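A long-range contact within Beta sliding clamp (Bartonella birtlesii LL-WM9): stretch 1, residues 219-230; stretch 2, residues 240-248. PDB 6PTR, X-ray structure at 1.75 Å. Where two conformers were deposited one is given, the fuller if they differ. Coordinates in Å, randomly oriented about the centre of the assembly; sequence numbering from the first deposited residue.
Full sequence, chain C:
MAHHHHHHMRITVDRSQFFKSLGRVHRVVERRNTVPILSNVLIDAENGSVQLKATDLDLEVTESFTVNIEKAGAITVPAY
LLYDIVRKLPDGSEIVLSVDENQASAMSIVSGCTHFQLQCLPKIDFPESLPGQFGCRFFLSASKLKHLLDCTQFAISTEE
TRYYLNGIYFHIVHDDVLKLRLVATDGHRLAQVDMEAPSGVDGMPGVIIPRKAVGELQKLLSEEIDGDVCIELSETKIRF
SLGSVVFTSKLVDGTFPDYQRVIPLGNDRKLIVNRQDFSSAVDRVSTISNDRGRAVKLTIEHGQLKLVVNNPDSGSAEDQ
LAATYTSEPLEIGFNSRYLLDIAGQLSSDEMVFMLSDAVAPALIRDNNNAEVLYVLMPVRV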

# COMPACT_ATOMS: atom_id res chain seq x y z
N LYS C 219 7.50 12.12 12.71
CA LYS C 219 6.10 11.71 12.64
C LYS C 219 5.23 12.51 13.62
O LYS C 219 4.10 12.88 13.30
CB LYS C 219 5.96 10.21 12.93
CG LYS C 219 6.50 9.31 11.83
CD LYS C 219 6.55 7.87 12.32
CE LYS C 219 7.17 6.93 11.30
NZ LYS C 219 7.27 5.54 11.85
N LEU C 220 5.75 12.77 14.82
CA LEU C 220 4.99 13.60 15.75
C LEU C 220 4.90 15.04 15.25
O LEU C 220 3.82 15.64 15.26
CB LEU C 220 5.64 13.55 17.13
CG LEU C 220 4.97 14.50 18.13
CD1 LEU C 220 3.51 14.08 18.41
CD2 LEU C 220 5.76 14.57 19.42
N LEU C 221 6.03 15.60 14.80
CA LEU C 221 6.05 16.98 14.34
C LEU C 221 5.17 17.19 13.11
O LEU C 221 4.65 18.30 12.92
CB LEU C 221 7.49 17.40 14.05
CG LEU C 221 8.33 17.55 15.33
CD1 LEU C 221 9.78 17.79 14.99
CD2 LEU C 221 7.79 18.70 16.15
N SER C 222 4.98 16.16 12.28
CA SER C 222 4.12 16.29 11.10
C SER C 222 2.69 16.66 11.48
O SER C 222 1.94 17.15 10.62
CB SER C 222 4.11 14.98 10.31
OG SER C 222 3.50 13.94 11.06
N GLU C 223 2.30 16.44 12.72
CA GLU C 223 0.96 16.82 13.15
C GLU C 223 0.82 18.31 13.44
O GLU C 223 -0.27 18.75 13.84
CB GLU C 223 0.56 16.01 14.38
CG GLU C 223 0.78 14.52 14.25
CD GLU C 223 0.42 13.77 15.54
OE1 GLU C 223 -0.14 14.41 16.46
OE2 GLU C 223 0.70 12.56 15.63
N GLU C 224 1.89 19.09 13.26
CA GLU C 224 1.91 20.53 13.50
C GLU C 224 1.68 20.82 14.98
O GLU C 224 0.59 21.24 15.38
CB GLU C 224 0.87 21.24 12.63
N ILE C 225 2.72 20.61 15.80
CA ILE C 225 2.65 20.77 17.25
C ILE C 225 2.85 22.23 17.63
O ILE C 225 3.74 22.91 17.10
CB ILE C 225 3.71 19.87 17.92
CG1 ILE C 225 3.56 18.43 17.44
CG2 ILE C 225 3.62 19.96 19.44
CD1 ILE C 225 2.15 17.86 17.64
N ASP C 226 2.04 22.71 18.56
CA ASP C 226 2.19 24.07 19.06
C ASP C 226 3.25 24.15 20.16
O ASP C 226 3.48 23.19 20.90
CB ASP C 226 0.86 24.58 19.62
CG ASP C 226 0.99 25.95 20.30
OD1 ASP C 226 1.35 26.92 19.60
OD2 ASP C 226 0.75 26.03 21.52
N GLY C 227 3.88 25.31 20.28
CA GLY C 227 4.71 25.59 21.43
C GLY C 227 6.12 25.09 21.21
O GLY C 227 6.56 24.77 20.11
N ASP C 228 6.84 25.00 22.32
CA ASP C 228 8.27 24.76 22.25
C ASP C 228 8.60 23.31 22.55
O ASP C 228 7.82 22.57 23.16
CB ASP C 228 9.02 25.67 23.24
CG ASP C 228 8.91 27.13 22.88
OD1 ASP C 228 8.86 27.47 21.69
OD2 ASP C 228 8.88 27.95 23.81
N VAL C 229 9.78 22.92 22.10
CA VAL C 229 10.37 21.64 22.44
C VAL C 229 11.52 21.93 23.40
O VAL C 229 12.35 22.80 23.12
CB VAL C 229 10.87 20.92 21.17
CG1 VAL C 229 11.44 19.54 21.49
CG2 VAL C 229 9.74 20.84 20.15
N CYS C 230 11.54 21.23 24.52
CA CYS C 230 12.68 21.28 25.43
C CYS C 230 13.69 20.23 24.98
O CYS C 230 13.38 19.03 24.93
CB CYS C 230 12.25 21.03 26.88
SG CYS C 230 13.71 21.19 27.99
N PHE C 240 13.91 14.96 23.81
CA PHE C 240 13.03 15.99 23.28
C PHE C 240 11.72 15.90 24.04
O PHE C 240 11.06 14.85 24.01
CB PHE C 240 12.76 15.79 21.79
CG PHE C 240 13.98 15.78 20.94
CD1 PHE C 240 14.72 14.62 20.77
CD2 PHE C 240 14.38 16.93 20.28
CE1 PHE C 240 15.86 14.61 19.98
CE2 PHE C 240 15.52 16.92 19.46
CZ PHE C 240 16.26 15.77 19.33
N SER C 241 11.34 16.98 24.70
CA SER C 241 10.07 17.04 25.42
C SER C 241 9.17 18.05 24.73
O SER C 241 9.54 19.21 24.55
CB SER C 241 10.28 17.41 26.89
OG SER C 241 11.10 16.44 27.52
N LEU C 242 7.98 17.61 24.32
CA LEU C 242 7.08 18.55 23.68
C LEU C 242 5.66 18.05 23.93
O LEU C 242 5.40 16.85 23.85
CB LEU C 242 7.36 18.68 22.18
CG LEU C 242 7.32 17.49 21.22
CD1 LEU C 242 7.31 18.02 19.79
CD2 LEU C 242 8.50 16.53 21.41
N GLY C 243 4.76 18.98 24.26
CA GLY C 243 3.42 18.57 24.63
C GLY C 243 3.45 17.63 25.82
O GLY C 243 4.12 17.87 26.83
N SER C 244 2.73 16.52 25.70
CA SER C 244 2.74 15.47 26.71
C SER C 244 3.64 14.30 26.32
O SER C 244 3.55 13.22 26.92
CB SER C 244 1.33 14.97 26.95
OG SER C 244 0.80 14.55 25.70
N VAL C 245 4.53 14.50 25.34
CA VAL C 245 5.36 13.44 24.79
C VAL C 245 6.81 13.72 25.16
O VAL C 245 7.26 14.87 25.11
CB VAL C 245 5.18 13.34 23.26
CG1 VAL C 245 6.08 12.25 22.67
CG2 VAL C 245 3.73 13.09 22.93
N VAL C 246 7.53 12.67 25.53
CA VAL C 246 8.97 12.77 25.73
C VAL C 246 9.65 11.67 24.92
O VAL C 246 9.31 10.50 25.08
CB VAL C 246 9.35 12.66 27.22
CG1 VAL C 246 10.88 12.75 27.37
CG2 VAL C 246 8.67 13.74 28.07
N PHE C 247 10.62 12.06 24.07
CA PHE C 247 11.50 11.15 23.33
C PHE C 247 12.89 11.17 23.95
O PHE C 247 13.49 12.24 24.04
CB PHE C 247 11.71 11.59 21.87
CG PHE C 247 10.51 11.47 20.99
CD1 PHE C 247 10.25 10.29 20.33
CD2 PHE C 247 9.68 12.56 20.78
CE1 PHE C 247 9.14 10.18 19.49
CE2 PHE C 247 8.58 12.46 19.94
CZ PHE C 247 8.31 11.27 19.29
N THR C 248 13.43 10.01 24.31
CA THR C 248 14.81 9.95 24.79
C THR C 248 15.57 8.93 23.96
O THR C 248 15.12 7.79 23.83
CB THR C 248 14.91 9.58 26.27
OG1 THR C 248 14.05 10.45 27.04
CG2 THR C 248 16.37 9.76 26.76
O HOH W 1 5.14 21.89 22.97
O HOH W 2 13.55 17.47 27.17

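The strand pairing stops early, and a water takes over where it ends. Only C230 and S241 form a bridge between the two stretches. V229 and L242 are still close, but past them the chains separate, and water 1 sits between them. It donates to D226 O at 3.0 Å and to D228 O at 2.8 Å, and it accepts from G243 N at 3.2 Å. G243 N is 4.8 Å from D228 O, too far for a direct bond, and the water joins it to that carbonyl and to D226 O.

The bridge itself is antiparallel. C230 N donates to S241 O at 2.8 Å, and S241 N donates to C230 O at 2.9 Å. Both bonds are close to straight. The same two carbonyls also receive CA-H...O contacts, from V229 CA to S241 O at 3.3 Å and from F240 CA to C230 O at 3.5 Å. The side chains of C230 and S241 lie on the same face of the sheet, with C230 CB and S241 CB 4.1 Å apart. Both are small. Water 2 donates to C230 O at 2.7 Å and lies 2.7 Å from S241 OG, so the serine hydroxyl has a polar partner beside the strand pair.

L242 is the centre of the apolar contact. It is buried and has the largest area covered by the other stretch. Its CB points toward stretch 1, and its chi1 is p. L242 CD1 lies 3.7 Å from L221 CD2, 3.7 Å from V229 CG2 and 4.2 Å from I225 CG2. One methyl therefore meets the helix, the loop and the strand of stretch 1.

L220 answers from the helix. Its CB also points toward the other stretch. L220 CD2 is 3.8 Å from L242 CG, 4.0 Å from V245 CG1 and 3.6 Å from F247 CE2. The methyl meets the F247 ring at its edge, near the ring plane. A long apolar side chain suits this place: it carries L220 CD2 from the helix to three apolar neighbours.

V229 points sideways and uses both of its methyls. While CG2 packs on L242, V229 CG1 lies 4.0 Å from F240 CB and near the edge of the F240 ring.

The turns shape the backbone around this core. A type I turn runs from L221 to E224, where the chain leaves helical geometry with positive phi. A type II' turn from L242 to V245 links the two strands of stretch 2. Its G243 has positive phi, which favours glycine. G227 also has backbone angles that call for glycine, since a CB would jam against the preceding carbonyl. Together the stretches bury 453 Å².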